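Local coordinates for HIAXHD3 (Humicola insolens, PDB 3ZXK), which hydrolyses alpha-L-arabinofuranosyl side chains of xylan, and is the family 43 scaffold in which endo-xylanase activity was introduced by active-site engineering, at residues A[109-114]-A[132-137]; A[239-244]-A[465-470]. One frame throughout, in Å; residues are numbered along the deposited sequence.

The two contacts differ in the kind of element they join. Contact 1 is local and sheet-like: two antiparallel strands of one sheet in the catalytic domain, tied by a ladder of backbone hydrogen bonds that a bulge offsets, with a buried strand lying against a more exposed edge strand. Contact 2 brings together two loops 221 residues apart, one from the family 43 region and the other from the concanavalin A-like region. It has one direct hydrogen bond, a bridging water and small apolar contacts, and it borders the sugar pocket. Both are partly buried, on opposite sides of the chain's centre, about 37 Å apart between centres.

Contact 1 (A[109-114]-A[132-137]); sequences LWTSPG and QHTATI
A classic beta bulge, in which Thr134 and Ala135 both face Leu109, interrupts the antiparallel pairing of strand 106-113 with strand 132-137. Leu109 O takes a nearly straight bond from Thr134 N at 2.8 Å and a weak one from Ala135 N at 3.4 Å, while Leu109 N donates to Ala135 O. Beyond the bulge, Thr111 and Gln132 exchange two backbone bonds.

The extra residue leaves Thr134 pointing at the partner strand. Thr134 OG1, anti to its own carbonyl carbon (chi1 -61°), shares a 2.7 Å hydrogen bond with Thr111 OG1; Thr111 OG1 is also hydrogen-bonded to Arg96 NH1. On the same side, Leu109 CD2 lies 3.9 Å from Thr134 CG2.

Trp110 and His133 occupy the other face, their side chains crossing at about a right angle. His133 CB sits over the six-membered ring of Trp110, 4.0 Å from its centroid and 16° off the normal, a CH-pi contact; His133 N stands 3.4 Å above the indole plane, offset toward the rim. Trp110 NE1 is hydrogen-bonded to Asn64 OD1. An alanine at Trp110 would probably leave His133 CB without its aromatic platform and Asn64 OD1 without this donor.

The arrangement is that of a bulged edge strand in a four-stranded antiparallel blade, as in the five-bladed beta-propeller of family 43.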
loop_
_atom_site.group_PDB
_atom_site.type_symbol
_atom_site.label_atom_id
_atom_site.label_comp_id
_atom_site.label_asym_id
_atom_site.label_seq_id
_atom_site.Cartn_x
_atom_site.Cartn_y
_atom_site.Cartn_z
ATOM N N LEU A 109 1.382 12.531 13.863
ATOM C CA LEU A 109 1.839 11.393 14.636
ATOM C C LEU A 109 0.652 10.562 15.074
ATOM O O LEU A 109 -0.268 11.079 15.702
ATOM C CB LEU A 109 2.589 11.853 15.891
ATOM C CG LEU A 109 2.875 10.762 16.905
ATOM C CD1 LEU A 109 3.743 9.655 16.305
ATOM C CD2 LEU A 109 3.535 11.400 18.126
ATOM N N TRP A 110 0.684 9.279 14.719
ATOM C CA TRP A 110 -0.285 8.308 15.202
ATOM C C TRP A 110 0.450 7.258 15.987
ATOM O O TRP A 110 1.551 6.834 15.577
ATOM C CB TRP A 110 -0.993 7.645 14.030
ATOM C CG TRP A 110 -2.090 8.466 13.407
ATOM C CD1 TRP A 110 -1.969 9.575 12.551
ATOM C CD2 TRP A 110 -3.524 8.250 13.585
ATOM N NE1 TRP A 110 -3.207 10.034 12.185
ATOM C CE2 TRP A 110 -4.198 9.266 12.790
ATOM C CE3 TRP A 110 -4.289 7.338 14.311
ATOM C CZ2 TRP A 110 -5.593 9.347 12.730
ATOM C CZ3 TRP A 110 -5.686 7.426 14.255
ATOM C CH2 TRP A 110 -6.325 8.400 13.468
ATOM N N THR A 111 -0.083 6.877 17.156
ATOM C CA THR A 111 0.609 5.871 17.974
ATOM C C THR A 111 -0.327 4.753 18.392
ATOM O O THR A 111 -1.533 4.930 18.439
ATOM C CB THR A 111 1.257 6.457 19.250
ATOM O OG1 THR A 111 0.233 6.989 20.083
ATOM C CG2 THR A 111 2.278 7.572 18.913
ATOM N N SER A 112 0.251 3.605 18.717
ATOM C CA SER A 112 -0.492 2.485 19.283
ATOM C C SER A 112 0.340 1.801 20.351
ATOM O O SER A 112 1.545 1.658 20.187
ATOM C CB SER A 112 -0.814 1.446 18.189
ATOM O OG SER A 112 -1.406 0.266 18.767
ATOM N N PRO A 113 -0.313 1.299 21.414
ATOM C CA PRO A 113 0.434 0.433 22.329
ATOM C C PRO A 113 0.871 -0.856 21.607
ATOM O O PRO A 113 0.307 -1.206 20.568
ATOM C CB PRO A 113 -0.604 0.122 23.415
ATOM C CG PRO A 113 -1.909 0.170 22.715
ATOM C CD PRO A 113 -1.748 1.356 21.779
ATOM N N GLY A 114 1.878 -1.540 22.153
ATOM C CA GLY A 114 2.411 -2.768 21.562
ATOM C C GLY A 114 2.080 -4.063 22.258
ATOM O O GLY A 114 2.640 -5.107 21.914
ATOM N N GLN A 132 -4.189 5.924 17.635
ATOM C CA GLN A 132 -4.848 7.211 17.884
ATOM C C GLN A 132 -3.950 8.323 17.403
ATOM O O GLN A 132 -2.717 8.206 17.477
ATOM C CB GLN A 132 -5.084 7.423 19.388
ATOM C CG GLN A 132 -5.879 6.333 20.102
ATOM C CD GLN A 132 -7.348 6.347 19.770
ATOM O OE1 GLN A 132 -7.920 7.391 19.408
ATOM N NE2 GLN A 132 -7.991 5.184 19.907
ATOM N N HIS A 133 -4.558 9.422 16.966
ATOM C CA HIS A 133 -3.819 10.623 16.596
ATOM C C HIS A 133 -3.265 11.285 17.851
ATOM O O HIS A 133 -4.019 11.636 18.762
ATOM C CB HIS A 133 -4.756 11.547 15.854
ATOM C CG HIS A 133 -4.129 12.838 15.444
ATOM N ND1 HIS A 133 -4.776 14.016 15.532
ATOM C CD2 HIS A 133 -2.858 13.116 14.978
ATOM C CE1 HIS A 133 -3.968 15.002 15.111
ATOM N NE2 HIS A 133 -2.789 14.455 14.778
ATOM N N THR A 134 -1.953 11.454 17.898
ATOM C CA THR A 134 -1.267 11.823 19.127
ATOM C C THR A 134 -0.695 13.251 19.049
ATOM O O THR A 134 -0.645 13.973 20.052
ATOM C CB THR A 134 -0.181 10.753 19.458
ATOM O OG1 THR A 134 -0.807 9.470 19.647
ATOM C CG2 THR A 134 0.654 11.124 20.685
ATOM N N ALA A 135 -0.267 13.665 17.868
ATOM C CA ALA A 135 0.247 15.030 17.721
ATOM C C ALA A 135 0.245 15.460 16.277
ATOM O O ALA A 135 0.101 14.623 15.361
ATOM C CB ALA A 135 1.649 15.161 18.333
ATOM N N THR A 136 0.359 16.773 16.079
ATOM C CA THR A 136 0.583 17.331 14.765
ATOM C C THR A 136 1.750 18.308 14.970
ATOM O O THR A 136 1.754 19.095 15.924
ATOM C CB THR A 136 -0.673 18.069 14.207
ATOM O OG1 THR A 136 -1.790 17.170 14.149
ATOM C CG2 THR A 136 -0.409 18.641 12.806
ATOM N N ILE A 137 2.745 18.226 14.095
ATOM C CA ILE A 137 3.901 19.114 14.104
ATOM C C ILE A 137 3.793 20.042 12.880
ATOM O O ILE A 137 3.561 19.570 11.769
ATOM C CB ILE A 137 5.203 18.270 14.075
ATOM C CG1 ILE A 137 5.443 17.592 15.440
ATOM C CG2 ILE A 137 6.402 19.127 13.704
ATOM C CD1 ILE A 137 6.487 16.481 15.419
#

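Contact 2 (A[239-244]-A[465-470]); sequences GPLANA and ITPAFG
Pro467 and Asn243 form the middle of this meeting of two irregular loops, with Leu241 and Ala244 against the proline ring and Phe469 turned off to one side. Pro467 presents CB and CG to segment 239-244. Pro467 CG meets Leu241 CD2 at 4.0 Å, the two side chains crossing at about a right angle, and Pro467 CB lies 4.1 Å from Ala244 CB; although the bond to CB of Ala244 leads away from the other loop, the methyl still touches the proline.

The carbonyl of Asn243 does much of the joining. Asn243 O receives the direct hydrogen bond of the contact, from Phe469 N at 2.9 Å, but the bond is bent, with 136° at the hydrogen, and the donor stands 38° out of the carbonyl plane. Pro467 CB approaches Asn243 O to 3.1 Å and Phe469 CB lies 3.4 Å from it, so carbon atoms as well as the N-H crowd round this oxygen. Asn243 CB passes 3.5 Å from Pro467 O, and a water donates to both Asn243 OD1 and Pro467 O, bridging the loops. Arg475 supplies a further donor to Pro467 O.

CG of Phe469 is anti to its backbone N (chi1 -163°), and the end of the side chain leads away from segment 239-244. Its ring meets that of Tyr269, and the side chain touches Asp267 and lies about 4 Å from the bound alpha-L-arabinofuranose.

The pairing is an interdomain loop-loop contact at the rim of the glycan pocket, where the concanavalin A-like domain contributes Phe469, and with it Trp502, to a pocket lined mostly by family 43 residues.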
loop_
_atom_site.group_PDB
_atom_site.type_symbol
_atom_site.label_atom_id
_atom_site.label_comp_id
_atom_site.label_asym_id
_atom_site.label_seq_id
_atom_site.Cartn_x
_atom_site.Cartn_y
_atom_site.Cartn_z
ATOM N N GLY A 239 18.539 -6.522 -12.120
ATOM C CA GLY A 239 17.817 -7.547 -11.345
ATOM C C GLY A 239 17.100 -6.969 -10.129
ATOM O O GLY A 239 17.286 -5.818 -9.778
ATOM N N PRO A 240 16.286 -7.780 -9.459
ATOM C CA PRO A 240 16.108 -9.188 -9.751
ATOM C C PRO A 240 14.899 -9.481 -10.640
ATOM O O PRO A 240 14.556 -10.647 -10.838
ATOM C CB PRO A 240 15.871 -9.775 -8.353
ATOM C CG PRO A 240 15.071 -8.700 -7.672
ATOM C CD PRO A 240 15.728 -7.419 -8.138
ATOM N N LEU A 241 14.241 -8.435 -11.138
ATOM C CA LEU A 241 13.049 -8.607 -11.959
ATOM C C LEU A 241 13.197 -7.730 -13.200
ATOM O O LEU A 241 13.746 -6.625 -13.105
ATOM C CB LEU A 241 11.813 -8.212 -11.133
ATOM C CG LEU A 241 10.362 -8.485 -11.524
ATOM C CD1 LEU A 241 10.082 -9.977 -11.642
ATOM C CD2 LEU A 241 9.442 -7.875 -10.473
ATOM N N ALA A 242 12.762 -8.219 -14.365
ATOM C CA ALA A 242 12.812 -7.413 -15.590
ATOM C C ALA A 242 11.644 -6.422 -15.662
ATOM O O ALA A 242 10.566 -6.659 -15.092
ATOM C CB ALA A 242 12.809 -8.314 -16.829
ATOM N N ASN A 243 11.843 -5.328 -16.401
ATOM C CA ASN A 243 10.752 -4.393 -16.749
ATOM C C ASN A 243 10.078 -3.799 -15.545
ATOM O O ASN A 243 8.879 -3.565 -15.567
ATOM C CB ASN A 243 9.712 -5.041 -17.689
ATOM C CG ASN A 243 10.353 -5.731 -18.853
ATOM O OD1 ASN A 243 10.076 -6.906 -19.147
ATOM N ND2 ASN A 243 11.218 -5.021 -19.523
ATOM N N ALA A 244 10.884 -3.517 -14.514
ATOM C CA ALA A 244 10.358 -3.060 -13.217
ATOM C C ALA A 244 11.248 -1.966 -12.641
ATOM O O ALA A 244 11.392 -1.808 -11.431
ATOM C CB ALA A 244 10.230 -4.241 -12.259
ATOM N N ILE A 465 -0.678 -8.230 -14.311
ATOM C CA ILE A 465 0.191 -7.146 -13.847
ATOM C C ILE A 465 1.662 -7.473 -14.072
ATOM O O ILE A 465 2.541 -6.894 -13.419
ATOM C CB ILE A 465 -0.092 -6.672 -12.388
ATOM C CG1 ILE A 465 -0.039 -7.823 -11.361
ATOM C CG2 ILE A 465 -1.448 -5.969 -12.355
ATOM C CD1 ILE A 465 0.101 -7.380 -9.908
ATOM N N THR A 466 1.946 -8.391 -14.989
ATOM C CA THR A 466 3.351 -8.679 -15.318
ATOM C C THR A 466 4.067 -7.355 -15.637
ATOM O O THR A 466 3.552 -6.576 -16.431
ATOM C CB THR A 466 3.444 -9.615 -16.543
ATOM O OG1 THR A 466 2.712 -10.820 -16.276
ATOM C CG2 THR A 466 4.905 -9.974 -16.853
ATOM N N PRO A 467 5.206 -7.054 -14.982
ATOM C CA PRO A 467 5.830 -5.740 -15.150
ATOM C C PRO A 467 6.067 -5.376 -16.619
ATOM O O PRO A 467 6.472 -6.211 -17.441
ATOM C CB PRO A 467 7.130 -5.861 -14.351
ATOM C CG PRO A 467 6.765 -6.810 -13.267
ATOM C CD PRO A 467 5.884 -7.830 -13.926
ATOM N N ALA A 468 5.791 -4.119 -16.926
ATOM C CA ALA A 468 5.965 -3.622 -18.304
ATOM C C ALA A 468 6.538 -2.216 -18.271
ATOM O O ALA A 468 6.477 -1.501 -19.258
ATOM C CB ALA A 468 4.649 -3.672 -19.080
ATOM N N PHE A 469 7.140 -1.845 -17.140
ATOM C CA PHE A 469 7.622 -0.483 -16.959
ATOM C C PHE A 469 8.796 -0.233 -17.900
ATOM O O PHE A 469 9.713 -1.044 -18.004
ATOM C CB PHE A 469 8.070 -0.305 -15.505
ATOM C CG PHE A 469 8.206 1.123 -15.064
ATOM C CD1 PHE A 469 7.138 2.029 -15.183
ATOM C CD2 PHE A 469 9.372 1.541 -14.457
ATOM C CE1 PHE A 469 7.262 3.340 -14.723
ATOM C CE2 PHE A 469 9.507 2.840 -13.995
ATOM C CZ PHE A 469 8.452 3.740 -14.123
ATOM N N GLY A 470 8.738 0.896 -18.596
ATOM C CA GLY A 470 9.797 1.273 -19.544
ATOM C C GLY A 470 9.679 0.598 -20.915
ATOM O O GLY A 470 10.490 0.860 -21.801
HETATM O O HOH W 1 8.171 -8.431 -17.387
#